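Local coordinates for protein N-terminal acetyltransferase B complex subunit MDM20 (PDB 5K04) that probably serves as the non-catalytic, auxiliary subunit of NatB, the complex that acetylates the N termini of selected proteins, at residues 393-398 / 416-421; 424-429 / 739-744; 449-454 / 566-571; 713-718 / 734-739. All coordinates share one frame; numbering follows the deposited sequence.

From the N terminus, contact 1 comes first: it closes the short turn between helices 388-404 and 409-419 and is finished before any other contact opens. Contact 2 opens in the loop after helix 409-419 and closes only at helix 729-747, about 310 residues later. Nested inside that long loop, one after the other, are contact 3, which brings together two interhelical loops, and contact 4, which pairs helix 707-717 with helix 729-747. No two of the contacts cross. Contacts 1 and 2 each touch the other three, and contacts 2 and 4 share Ile739. Contacts 2 and 4 tie the C-terminal helices together and to the loop after helix 409-419; contact 3 joins loops 449-454 and 566-571.

Contact 1 (393-398 / 416-421); sequences KNIVLL and MKLYSQ
Ile395 has CG1 beside its backbone N (chi1 -78°) and CD1 extended beyond it (chi2 173°), while Leu418 also holds CG beside its own backbone N (chi1 -63°); the two side chains then slide past each other in opposite directions. Their closest meeting is Ile395 CG1 with Leu418 CB, at 3.6 Å. Leu418 CD1 goes further and lands on the backbone of the partner helix, 3.5 Å from Ile395 N and 3.7 Å from Asn394 C, with Asn394 CB beside them. Leu398 CD1 touches the same methyl from one turn along, at 3.9 Å. Ile395 also lies against the Tyr419 ring: Ile395 CD1 is 3.6 Å from Tyr419 CD1, and Ile395 CG2 is 3.9 Å from Tyr419 OH. No hydrogen bond joins the segments, and the contact is buried and apolar. The amide of Asn394 turns away to bond Asp383, so of its side chain CB alone faces Leu418. The phenol oxygen of Tyr419 has a probable hydrogen bond to Glu734. The segments run in roughly opposite directions, as in a helical hairpin, which agrees with the TPR clan to which this family belongs. Around the hairpin, Ile380 of helix 372-383 packs on Asn394 and Leu398, Thr731 of helix 729-747 on Ile395, and Ile431 of helix 429-434 on Tyr419, with Ile565 of a loop meeting Leu418.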
loop_
_atom_site.group_PDB
_atom_site.type_symbol
_atom_site.label_atom_id
_atom_site.label_comp_id
_atom_site.label_asym_id
_atom_site.label_seq_id
_atom_site.Cartn_x
_atom_site.Cartn_y
_atom_site.Cartn_z
ATOM N N LYS A 393 -10.308 6.518 -29.357
ATOM C CA LYS A 393 -11.595 5.858 -29.560
ATOM C C LYS A 393 -12.072 5.206 -28.267
ATOM O O LYS A 393 -13.222 5.390 -27.844
ATOM C CB LYS A 393 -11.493 4.824 -30.688
ATOM C CG LYS A 393 -12.739 3.931 -30.818
ATOM C CD LYS A 393 -12.579 2.799 -31.835
ATOM C CE LYS A 393 -11.779 1.650 -31.273
ATOM N NZ LYS A 393 -11.683 0.523 -32.209
ATOM N N ASN A 394 -11.180 4.476 -27.600
ATOM C CA ASN A 394 -11.581 3.765 -26.399
ATOM C C ASN A 394 -11.731 4.687 -25.193
ATOM O O ASN A 394 -12.513 4.376 -24.291
ATOM C CB ASN A 394 -10.602 2.619 -26.147
ATOM C CG ASN A 394 -10.890 1.418 -27.061
ATOM O OD1 ASN A 394 -11.984 0.874 -27.052
ATOM N ND2 ASN A 394 -9.920 1.048 -27.881
ATOM N N ILE A 395 -11.033 5.831 -25.172
ATOM C CA ILE A 395 -11.362 6.884 -24.206
ATOM C C ILE A 395 -12.827 7.309 -24.354
ATOM O O ILE A 395 -13.548 7.488 -23.363
ATOM C CB ILE A 395 -10.418 8.088 -24.380
ATOM C CG1 ILE A 395 -9.051 7.806 -23.750
ATOM C CG2 ILE A 395 -11.044 9.342 -23.781
ATOM C CD1 ILE A 395 -8.008 8.884 -24.020
ATOM N N VAL A 396 -13.279 7.497 -25.599
ATOM C CA VAL A 396 -14.666 7.882 -25.853
ATOM C C VAL A 396 -15.627 6.808 -25.352
ATOM O O VAL A 396 -16.695 7.109 -24.805
ATOM C CB VAL A 396 -14.859 8.157 -27.353
ATOM C CG1 VAL A 396 -16.297 8.468 -27.661
ATOM C CG2 VAL A 396 -13.954 9.295 -27.782
ATOM N N LEU A 397 -15.258 5.537 -25.520
ATOM C CA LEU A 397 -16.147 4.461 -25.097
ATOM C C LEU A 397 -16.196 4.352 -23.574
ATOM O O LEU A 397 -17.279 4.207 -22.994
ATOM C CB LEU A 397 -15.713 3.139 -25.739
ATOM C CG LEU A 397 -15.789 3.069 -27.275
ATOM C CD1 LEU A 397 -15.090 1.827 -27.864
ATOM C CD2 LEU A 397 -17.238 3.114 -27.747
ATOM N N LEU A 398 -15.040 4.453 -22.909
ATOM C CA LEU A 398 -15.006 4.401 -21.445
ATOM C C LEU A 398 -15.847 5.518 -20.834
ATOM O O LEU A 398 -16.711 5.263 -19.991
ATOM C CB LEU A 398 -13.557 4.475 -20.950
ATOM C CG LEU A 398 -12.718 3.219 -21.221
ATOM C CD1 LEU A 398 -11.302 3.391 -20.718
ATOM C CD2 LEU A 398 -13.344 1.947 -20.598
ATOM N N MET A 416 -7.847 6.456 -16.842
ATOM C CA MET A 416 -6.603 7.128 -16.467
ATOM C C MET A 416 -5.403 6.523 -17.192
ATOM O O MET A 416 -4.525 7.259 -17.662
ATOM C CB MET A 416 -6.419 7.091 -14.947
ATOM C CG MET A 416 -7.245 8.152 -14.221
ATOM S SD MET A 416 -6.849 8.473 -12.518
ATOM C CE MET A 416 -7.305 6.922 -11.892
ATOM N N LYS A 417 -5.370 5.190 -17.337
ATOM C CA LYS A 417 -4.267 4.545 -18.060
ATOM C C LYS A 417 -4.199 5.026 -19.504
ATOM O O LYS A 417 -3.114 5.321 -20.015
ATOM C CB LYS A 417 -4.409 3.017 -18.011
ATOM C CG LYS A 417 -4.315 2.447 -16.608
ATOM C CD LYS A 417 -4.445 0.914 -16.553
ATOM C CE LYS A 417 -3.438 0.205 -17.444
ATOM N NZ LYS A 417 -3.473 -1.278 -17.217
ATOM N N LEU A 418 -5.355 5.102 -20.183
ATOM C CA LEU A 418 -5.380 5.579 -21.567
ATOM C C LEU A 418 -4.893 7.022 -21.658
ATOM O O LEU A 418 -4.033 7.340 -22.485
ATOM C CB LEU A 418 -6.788 5.468 -22.160
ATOM C CG LEU A 418 -7.478 4.102 -22.334
ATOM C CD1 LEU A 418 -8.594 4.166 -23.386
ATOM C CD2 LEU A 418 -6.521 3.033 -22.689
ATOM N N TYR A 419 -5.434 7.907 -20.800
ATOM C CA TYR A 419 -4.981 9.294 -20.760
ATOM C C TYR A 419 -3.491 9.385 -20.494
ATOM O O TYR A 419 -2.839 10.348 -20.927
ATOM C CB TYR A 419 -5.715 10.081 -19.677
ATOM C CG TYR A 419 -7.101 10.595 -20.034
ATOM C CD1 TYR A 419 -7.387 11.116 -21.295
ATOM C CD2 TYR A 419 -8.114 10.594 -19.089
ATOM C CE1 TYR A 419 -8.667 11.603 -21.602
ATOM C CE2 TYR A 419 -9.375 11.049 -19.384
ATOM C CZ TYR A 419 -9.659 11.555 -20.639
ATOM O OH TYR A 419 -10.928 12.014 -20.895
ATOM N N SER A 420 -2.944 8.406 -19.763
ATOM C CA SER A 420 -1.522 8.405 -19.440
ATOM C C SER A 420 -0.665 8.118 -20.660
ATOM O O SER A 420 0.557 8.271 -20.574
ATOM C CB SER A 420 -1.222 7.373 -18.352
ATOM O OG SER A 420 -1.011 6.083 -18.915
ATOM N N GLN A 421 -1.277 7.683 -21.767
ATOM C CA GLN A 421 -0.601 7.436 -23.039
ATOM C C GLN A 421 -0.454 8.695 -23.884
ATOM O O GLN A 421 0.268 8.676 -24.889
ATOM C CB GLN A 421 -1.370 6.399 -23.868
ATOM C CG GLN A 421 -1.659 5.099 -23.156
ATOM C CD GLN A 421 -0.390 4.461 -22.619
ATOM O OE1 GLN A 421 0.530 4.156 -23.368
ATOM N NE2 GLN A 421 -0.328 4.291 -21.303
#

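Contact 2 (424-429 / 739-744); sequences TNDLIF and IEDCVV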
loop_
_atom_site.group_PDB
_atom_site.type_symbol
_atom_site.label_atom_id
_atom_site.label_comp_id
_atom_site.label_asym_id
_atom_site.label_seq_id
_atom_site.Cartn_x
_atom_site.Cartn_y
_atom_site.Cartn_z
ATOM N N THR A 424 -2.479 14.558 -22.674
ATOM C CA THR A 424 -3.676 15.074 -22.014
ATOM C C THR A 424 -3.525 15.009 -20.488
ATOM O O THR A 424 -4.355 14.454 -19.765
ATOM C CB THR A 424 -4.882 14.268 -22.476
ATOM O OG1 THR A 424 -4.632 12.875 -22.233
ATOM C CG2 THR A 424 -5.112 14.460 -23.953
ATOM N N ASN A 425 -2.437 15.604 -19.993
ATOM C CA ASN A 425 -2.056 15.434 -18.592
ATOM C C ASN A 425 -2.994 16.174 -17.645
ATOM O O ASN A 425 -2.997 15.903 -16.438
ATOM C CB ASN A 425 -0.615 15.898 -18.437
ATOM C CG ASN A 425 0.289 15.344 -19.537
ATOM O OD1 ASN A 425 0.226 14.158 -19.885
ATOM N ND2 ASN A 425 1.105 16.215 -20.113
ATOM N N ASP A 426 -3.820 17.042 -18.223
ATOM C CA ASP A 426 -4.824 17.866 -17.564
ATOM C C ASP A 426 -5.918 17.040 -16.880
ATOM O O ASP A 426 -6.542 17.514 -15.930
ATOM C CB ASP A 426 -5.440 18.746 -18.673
ATOM C CG ASP A 426 -5.730 20.110 -18.246
ATOM O OD1 ASP A 426 -6.407 20.278 -17.215
ATOM O OD2 ASP A 426 -5.297 21.035 -18.960
ATOM N N LEU A 427 -6.181 15.821 -17.370
ATOM C CA LEU A 427 -7.488 15.180 -17.255
ATOM C C LEU A 427 -7.508 13.974 -16.324
ATOM O O LEU A 427 -8.556 13.329 -16.180
ATOM C CB LEU A 427 -7.979 14.742 -18.644
ATOM C CG LEU A 427 -7.989 15.807 -19.743
ATOM C CD1 LEU A 427 -8.452 15.201 -21.071
ATOM C CD2 LEU A 427 -8.856 17.020 -19.340
ATOM N N ILE A 428 -6.388 13.647 -15.696
ATOM C CA ILE A 428 -6.317 12.461 -14.850
ATOM C C ILE A 428 -6.765 12.759 -13.417
ATOM O O ILE A 428 -7.561 12.015 -12.838
ATOM C CB ILE A 428 -4.881 11.903 -14.913
ATOM C CG1 ILE A 428 -4.556 11.454 -16.354
ATOM C CG2 ILE A 428 -4.680 10.816 -13.891
ATOM C CD1 ILE A 428 -3.152 10.888 -16.526
ATOM N N PHE A 429 -6.274 13.860 -12.838
ATOM C CA PHE A 429 -6.613 14.218 -11.460
ATOM C C PHE A 429 -8.108 14.264 -11.173
ATOM O O PHE A 429 -8.508 13.836 -10.075
ATOM C CB PHE A 429 -5.978 15.577 -11.108
ATOM C CG PHE A 429 -4.783 15.462 -10.216
ATOM C CD1 PHE A 429 -4.912 14.982 -8.919
ATOM C CD2 PHE A 429 -3.520 15.828 -10.670
ATOM C CE1 PHE A 429 -3.795 14.859 -8.090
ATOM C CE2 PHE A 429 -2.399 15.723 -9.849
ATOM C CZ PHE A 429 -2.536 15.240 -8.559
ATOM N N ILE A 739 -4.161 19.037 -24.706
ATOM C CA ILE A 739 -2.821 18.963 -25.280
ATOM C C ILE A 739 -2.234 20.360 -25.397
ATOM O O ILE A 739 -1.085 20.606 -25.018
ATOM C CB ILE A 739 -2.858 18.246 -26.643
ATOM C CG1 ILE A 739 -3.067 16.746 -26.449
ATOM C CG2 ILE A 739 -1.594 18.526 -27.444
ATOM C CD1 ILE A 739 -3.492 16.047 -27.729
ATOM N N GLU A 740 -3.039 21.303 -25.889
ATOM C CA GLU A 740 -2.580 22.676 -26.074
ATOM C C GLU A 740 -2.164 23.296 -24.746
ATOM O O GLU A 740 -1.018 23.721 -24.576
ATOM C CB GLU A 740 -3.687 23.504 -26.736
ATOM C CG GLU A 740 -3.342 24.998 -26.887
ATOM C CD GLU A 740 -4.166 25.707 -27.960
ATOM O OE1 GLU A 740 -5.030 25.072 -28.592
ATOM O OE2 GLU A 740 -3.941 26.906 -28.169
ATOM N N ASP A 741 -3.095 23.343 -23.788
ATOM C CA ASP A 741 -2.813 23.948 -22.491
ATOM C C ASP A 741 -1.574 23.331 -21.837
ATOM O O ASP A 741 -0.706 24.052 -21.327
ATOM C CB ASP A 741 -4.038 23.804 -21.583
ATOM C CG ASP A 741 -5.257 24.549 -22.115
ATOM O OD1 ASP A 741 -5.084 25.566 -22.818
ATOM O OD2 ASP A 741 -6.390 24.120 -21.824
ATOM N N CYS A 742 -1.459 22.001 -21.855
ATOM C CA CYS A 742 -0.345 21.382 -21.139
ATOM C C CYS A 742 0.980 21.620 -21.872
ATOM O O CYS A 742 1.997 21.922 -21.240
ATOM C CB CYS A 742 -0.625 19.889 -20.904
ATOM S SG CYS A 742 -2.027 19.518 -19.852
ATOM N N VAL A 743 0.976 21.558 -23.206
ATOM C CA VAL A 743 2.214 21.743 -23.968
ATOM C C VAL A 743 2.669 23.201 -23.947
ATOM O O VAL A 743 3.863 23.480 -23.819
ATOM C CB VAL A 743 2.038 21.240 -25.413
ATOM C CG1 VAL A 743 3.210 21.692 -26.276
ATOM C CG2 VAL A 743 1.932 19.730 -25.440
ATOM N N VAL A 744 1.732 24.148 -24.086
ATOM C CA VAL A 744 2.085 25.571 -24.132
ATOM C C VAL A 744 2.630 26.039 -22.787
ATOM O O VAL A 744 3.566 26.849 -22.724
ATOM C CB VAL A 744 0.864 26.405 -24.578
ATOM C CG1 VAL A 744 1.060 27.904 -24.273
ATOM C CG2 VAL A 744 0.608 26.192 -26.063
HETATM O O HOH W 1 -7.679 21.450 -20.695
#
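Cys742 lays its sulphur over the backbone and CB of Asp426: SG is 3.5 Å from Asp426 N and 3.7 Å from Asp426 CB. With SG beside its own backbone N (chi1 -64°), the thiol points out of the helix into the bend of the loop, where it also meets CB of Asn425. Asp426 OD2 lies 3.7 Å from the same SG. That carboxylate also comes near the one of Asp741, with 4.3 Å between Asp426 OD2 and Asp741 OD2 and the two carboxylate planes 63° apart. A water to one side of the pair bridges it, donating to both, 3.2 Å from Asp741 OD2 and, in a weak bond, 3.0 Å from Asp426 OD2. It would ease their repulsion, although the pair may still raise the proton affinity of either acid. At the other end of the contact the meeting is purely apolar: Thr424 CG2 touches Ile739 CG1 at 4.0 Å, where the backbones come closest. No direct hydrogen bond crosses the contact. Ser738 extends the helix surface under Thr424 and Asp426, and Tyr419 meets Thr424 from helix 409-419. This is loop-on-helix packing in an all-helical fold: the connection between helices 409-419 and 429-434 of a TPR-clan region is seated on a helix near the C terminus, far away in sequence.

Contact 3 (449-454 / 566-571); sequences LTTTNP and DVPVND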
loop_
_atom_site.group_PDB
_atom_site.type_symbol
_atom_site.label_atom_id
_atom_site.label_comp_id
_atom_site.label_asym_id
_atom_site.label_seq_id
_atom_site.Cartn_x
_atom_site.Cartn_y
_atom_site.Cartn_z
ATOM N N LEU A 449 -1.016 9.093 -11.309
ATOM C CA LEU A 449 -0.807 10.520 -11.508
ATOM C C LEU A 449 0.562 10.838 -12.107
ATOM O O LEU A 449 0.924 12.016 -12.217
ATOM C CB LEU A 449 -0.981 11.250 -10.180
ATOM C CG LEU A 449 -2.317 11.033 -9.455
ATOM C CD1 LEU A 449 -2.220 11.497 -8.001
ATOM C CD2 LEU A 449 -3.459 11.776 -10.182
ATOM N N THR A 450 1.309 9.808 -12.512
ATOM C CA THR A 450 2.680 9.970 -12.998
ATOM C C THR A 450 2.807 11.091 -14.033
ATOM O O THR A 450 3.715 11.926 -13.947
ATOM C CB THR A 450 3.154 8.632 -13.579
ATOM O OG1 THR A 450 3.197 7.637 -12.539
ATOM C CG2 THR A 450 4.528 8.761 -14.248
ATOM N N THR A 451 1.899 11.134 -15.015
ATOM C CA THR A 451 1.995 12.051 -16.152
ATOM C C THR A 451 1.273 13.374 -15.932
ATOM O O THR A 451 1.267 14.216 -16.836
ATOM C CB THR A 451 1.426 11.392 -17.419
ATOM O OG1 THR A 451 0.027 11.130 -17.232
ATOM C CG2 THR A 451 2.147 10.078 -17.721
ATOM N N THR A 452 0.663 13.578 -14.767
ATOM C CA THR A 452 -0.037 14.825 -14.499
ATOM C C THR A 452 0.907 16.019 -14.637
ATOM O O THR A 452 2.106 15.932 -14.353
ATOM C CB THR A 452 -0.671 14.784 -13.103
ATOM O OG1 THR A 452 0.310 14.396 -12.134
ATOM C CG2 THR A 452 -1.814 13.770 -13.092
ATOM N N ASN A 453 0.331 17.153 -15.086
ATOM C CA ASN A 453 0.981 18.401 -15.466
ATOM C C ASN A 453 1.433 19.197 -14.239
ATOM O O ASN A 453 0.788 19.148 -13.180
ATOM C CB ASN A 453 0.025 19.252 -16.306
ATOM C CG ASN A 453 -1.327 19.462 -15.625
ATOM O OD1 ASN A 453 -1.988 18.507 -15.201
ATOM N ND2 ASN A 453 -1.733 20.732 -15.495
ATOM N N PRO A 454 2.536 19.966 -14.372
ATOM C CA PRO A 454 3.095 20.724 -13.233
ATOM C C PRO A 454 2.343 22.019 -12.963
ATOM O O PRO A 454 2.863 23.126 -13.110
ATOM C CB PRO A 454 4.540 20.962 -13.679
ATOM C CG PRO A 454 4.450 21.066 -15.154
ATOM C CD PRO A 454 3.352 20.127 -15.592
ATOM N N ASP A 566 0.592 0.452 -20.370
ATOM C CA ASP A 566 0.974 0.629 -18.984
ATOM C C ASP A 566 1.031 2.121 -18.677
ATOM O O ASP A 566 1.320 2.933 -19.558
ATOM C CB ASP A 566 2.350 -0.016 -18.718
ATOM C CG ASP A 566 2.311 -1.532 -18.761
ATOM O OD1 ASP A 566 1.283 -2.111 -18.342
ATOM O OD2 ASP A 566 3.313 -2.135 -19.199
ATOM N N VAL A 567 0.733 2.485 -17.432
ATOM C CA VAL A 567 1.156 3.821 -17.007
ATOM C C VAL A 567 2.680 3.893 -17.073
ATOM O O VAL A 567 3.374 2.946 -16.647
ATOM C CB VAL A 567 0.623 4.142 -15.600
ATOM C CG1 VAL A 567 1.168 5.488 -15.083
ATOM C CG2 VAL A 567 -0.921 4.179 -15.622
ATOM N N PRO A 568 3.241 4.926 -17.659
ATOM C CA PRO A 568 4.699 4.990 -17.907
ATOM C C PRO A 568 5.511 5.453 -16.702
ATOM O O PRO A 568 6.104 6.548 -16.670
ATOM C CB PRO A 568 4.787 5.975 -19.081
ATOM C CG PRO A 568 3.589 6.852 -18.942
ATOM C CD PRO A 568 2.498 5.971 -18.391
ATOM N N VAL A 569 5.577 4.592 -15.696
ATOM C CA VAL A 569 6.394 4.864 -14.524
ATOM C C VAL A 569 7.858 4.721 -14.908
ATOM O O VAL A 569 8.205 3.991 -15.842
ATOM C CB VAL A 569 6.033 3.920 -13.360
ATOM C CG1 VAL A 569 4.567 4.146 -12.905
ATOM C CG2 VAL A 569 6.295 2.460 -13.744
ATOM N N ASN A 570 8.726 5.433 -14.178
ATOM C CA ASN A 570 10.184 5.360 -14.361
ATOM C C ASN A 570 10.827 5.433 -12.975
ATOM O O ASN A 570 11.077 6.523 -12.448
ATOM C CB ASN A 570 10.696 6.469 -15.276
ATOM C CG ASN A 570 12.148 6.236 -15.710
ATOM O OD1 ASN A 570 12.854 5.410 -15.131
ATOM N ND2 ASN A 570 12.589 6.964 -16.731
ATOM N N ASP A 571 11.107 4.262 -12.399
ATOM C CA ASP A 571 11.508 4.211 -10.995
ATOM C C ASP A 571 12.951 4.647 -10.788
ATOM O O ASP A 571 13.273 5.262 -9.759
ATOM C CB ASP A 571 11.302 2.802 -10.424
ATOM C CG ASP A 571 9.824 2.372 -10.435
ATOM O OD1 ASP A 571 8.945 3.217 -10.753
ATOM O OD2 ASP A 571 9.553 1.187 -10.149
#
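Thr450 OG1 is hydrogen-bonded to Tyr447 O and flanked by two methyls from the facing loop, Val569 CG1 at 3.8 Å and Val567 CG1 at 3.9 Å. Its first torsion (chi1 -64°) sets OG1 beside the backbone N and CG2 anti to that N; the methyl meets the other loop's backbone, with Thr450 CG2 3.6 Å from Pro568 O. The Thr450 and Val569 side chains cross at about a right angle. So do those of Thr451 and Pro568, where Thr451 CG2 touches the ring at Pro568 CG, 3.7 Å away. Two tight turns of this all-helical fold present them. Between helices 440-445 and 456-485, Leu449 to Thr452 form a type I beta turn, closed by Thr452 N to Leu449 O at 3.0 Å, and Thr450 and Thr451 occupy its central positions. Opposite, Pro568 is the centre of an inverse gamma turn, in which Val569 N bonds Val567 O at 2.9 Å. Just beyond, the loop enters helix 571-584 with Asn570 as N-cap, its OD1 making a weak bond to Ala573 N. No hydrogen bond joins the two loops. Lys514 of helix 506-521 donates to Thr450 O and Thr452 O, while Ser420 packs against Val567 and Pro568.

Contact 4 (713-718 / 734-739); sequences EIIDSM and EIKSSI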
loop_
_atom_site.group_PDB
_atom_site.type_symbol
_atom_site.label_atom_id
_atom_site.label_comp_id
_atom_site.label_asym_id
_atom_site.label_seq_id
_atom_site.Cartn_x
_atom_site.Cartn_y
_atom_site.Cartn_z
ATOM N N GLU A 713 -3.719 18.387 -35.978
ATOM C CA GLU A 713 -3.948 17.941 -37.351
ATOM C C GLU A 713 -4.110 16.425 -37.425
ATOM O O GLU A 713 -4.954 15.920 -38.173
ATOM C CB GLU A 713 -2.797 18.393 -38.255
ATOM C CG GLU A 713 -2.709 19.899 -38.444
ATOM C CD GLU A 713 -1.520 20.337 -39.297
ATOM O OE1 GLU A 713 -0.610 19.515 -39.541
ATOM O OE2 GLU A 713 -1.498 21.517 -39.710
ATOM N N ILE A 714 -3.298 15.688 -36.664
ATOM C CA ILE A 714 -3.392 14.228 -36.652
ATOM C C ILE A 714 -4.743 13.799 -36.103
ATOM O O ILE A 714 -5.386 12.883 -36.627
ATOM C CB ILE A 714 -2.231 13.631 -35.828
ATOM C CG1 ILE A 714 -0.867 13.991 -36.441
ATOM C CG2 ILE A 714 -2.378 12.125 -35.669
ATOM C CD1 ILE A 714 0.293 13.856 -35.444
ATOM N N ILE A 715 -5.199 14.479 -35.050
ATOM C CA ILE A 715 -6.477 14.175 -34.414
ATOM C C ILE A 715 -7.634 14.436 -35.373
ATOM O O ILE A 715 -8.548 13.614 -35.501
ATOM C CB ILE A 715 -6.596 14.994 -33.115
ATOM C CG1 ILE A 715 -5.687 14.386 -32.046
ATOM C CG2 ILE A 715 -8.038 15.108 -32.669
ATOM C CD1 ILE A 715 -5.576 15.220 -30.772
ATOM N N ASP A 716 -7.595 15.574 -36.085
ATOM C CA ASP A 716 -8.666 15.914 -37.015
ATOM C C ASP A 716 -8.679 14.988 -38.229
ATOM O O ASP A 716 -9.731 14.792 -38.844
ATOM C CB ASP A 716 -8.538 17.370 -37.473
ATOM C CG ASP A 716 -8.842 18.376 -36.365
ATOM O OD1 ASP A 716 -9.458 18.010 -35.332
ATOM O OD2 ASP A 716 -8.468 19.553 -36.545
ATOM N N SER A 717 -7.531 14.417 -38.589
ATOM C CA SER A 717 -7.459 13.497 -39.718
ATOM C C SER A 717 -7.861 12.075 -39.354
ATOM O O SER A 717 -7.976 11.239 -40.254
ATOM C CB SER A 717 -6.044 13.469 -40.296
ATOM O OG SER A 717 -5.171 12.770 -39.412
ATOM N N MET A 718 -8.068 11.776 -38.070
ATOM C CA MET A 718 -8.404 10.417 -37.671
ATOM C C MET A 718 -9.883 10.145 -37.917
ATOM O O MET A 718 -10.746 10.945 -37.541
ATOM C CB MET A 718 -8.045 10.182 -36.203
ATOM C CG MET A 718 -6.541 10.157 -35.979
ATOM S SD MET A 718 -5.964 9.830 -34.314
ATOM C CE MET A 718 -7.386 10.400 -33.499
ATOM N N GLU A 734 -11.984 18.416 -26.209
ATOM C CA GLU A 734 -11.386 18.407 -24.876
ATOM C C GLU A 734 -9.935 17.917 -24.926
ATOM O O GLU A 734 -9.056 18.461 -24.245
ATOM C CB GLU A 734 -12.244 17.535 -23.950
ATOM C CG GLU A 734 -11.568 17.122 -22.636
ATOM C CD GLU A 734 -12.288 15.973 -21.925
ATOM O OE1 GLU A 734 -13.183 16.258 -21.100
ATOM O OE2 GLU A 734 -11.963 14.787 -22.205
ATOM N N ILE A 735 -9.664 16.913 -25.761
ATOM C CA ILE A 735 -8.316 16.370 -25.863
ATOM C C ILE A 735 -7.387 17.357 -26.560
ATOM O O ILE A 735 -6.235 17.537 -26.143
ATOM C CB ILE A 735 -8.363 15.003 -26.569
ATOM C CG1 ILE A 735 -8.958 13.976 -25.594
ATOM C CG2 ILE A 735 -6.986 14.598 -27.091
ATOM C CD1 ILE A 735 -8.874 12.537 -26.056
ATOM N N LYS A 736 -7.880 18.034 -27.614
ATOM C CA LYS A 736 -7.068 19.042 -28.290
ATOM C C LYS A 736 -6.777 20.226 -27.376
ATOM O O LYS A 736 -5.648 20.732 -27.357
ATOM C CB LYS A 736 -7.745 19.519 -29.578
ATOM C CG LYS A 736 -7.828 18.435 -30.659
ATOM C CD LYS A 736 -8.001 18.993 -32.050
ATOM C CE LYS A 736 -9.288 19.759 -32.229
ATOM N NZ LYS A 736 -9.330 20.363 -33.611
ATOM N N SER A 737 -7.777 20.680 -26.613
ATOM C CA SER A 737 -7.548 21.791 -25.692
ATOM C C SER A 737 -6.570 21.402 -24.589
ATOM O O SER A 737 -5.735 22.214 -24.171
ATOM C CB SER A 737 -8.873 22.261 -25.082
ATOM O OG SER A 737 -9.710 22.850 -26.060
ATOM N N SER A 738 -6.670 20.163 -24.096
ATOM C CA SER A 738 -5.788 19.709 -23.021
ATOM C C SER A 738 -4.352 19.586 -23.505
ATOM O O SER A 738 -3.414 19.950 -22.789
ATOM C CB SER A 738 -6.269 18.365 -22.465
ATOM O OG SER A 738 -5.329 17.828 -21.551
ATOM N N ILE A 739 -4.161 19.037 -24.706
ATOM C CA ILE A 739 -2.821 18.963 -25.280
ATOM C C ILE A 739 -2.234 20.360 -25.397
ATOM O O ILE A 739 -1.085 20.606 -25.018
ATOM C CB ILE A 739 -2.858 18.246 -26.643
ATOM C CG1 ILE A 739 -3.067 16.746 -26.449
ATOM C CG2 ILE A 739 -1.594 18.526 -27.444
ATOM C CD1 ILE A 739 -3.492 16.047 -27.729
#
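Lys736 and Asp716 form a salt bridge across the two helices: NZ donates to Asp716 OD1 at 2.9 Å, on its syn lone pair, and more weakly to Asp716 OD2 at 3.2 Å. The two side chains cross at about a right angle. A bend in the lysine at chi3 (-63°), which places CE, turns the chain toward the carboxylate instead of letting it run straight on. Beneath the ion pair lies Ile715. It slides past the lysine in the opposite direction, its CG2 3.9 Å from Lys736 CG, so that the aliphatic part of the lysine lies against the isoleucine. Ile715 CD1 touches two more isoleucines, 4.0 Å from Ile735 CG2 and tip to tip with Ile739 CD1 at 3.8 Å. Lys732 also touches Ile715, so Ile715 sits like a knob in the hollow formed by residues 732, 735, 736 and 739, with its apolar side buried and Asp716 exposed at the margin. Further out, His712 NE2 hydrogen-bonds Lys736 O, tying the same helices one turn away. The axes of the short segments run almost antiparallel, at 171° and 10.9 Å apart. Helix 388-404 meets Met718 through Gln389 and Ile392, and Thr424, from the loop before helix 429-434, packs on Ile735 and Ser738 of helix 729-747.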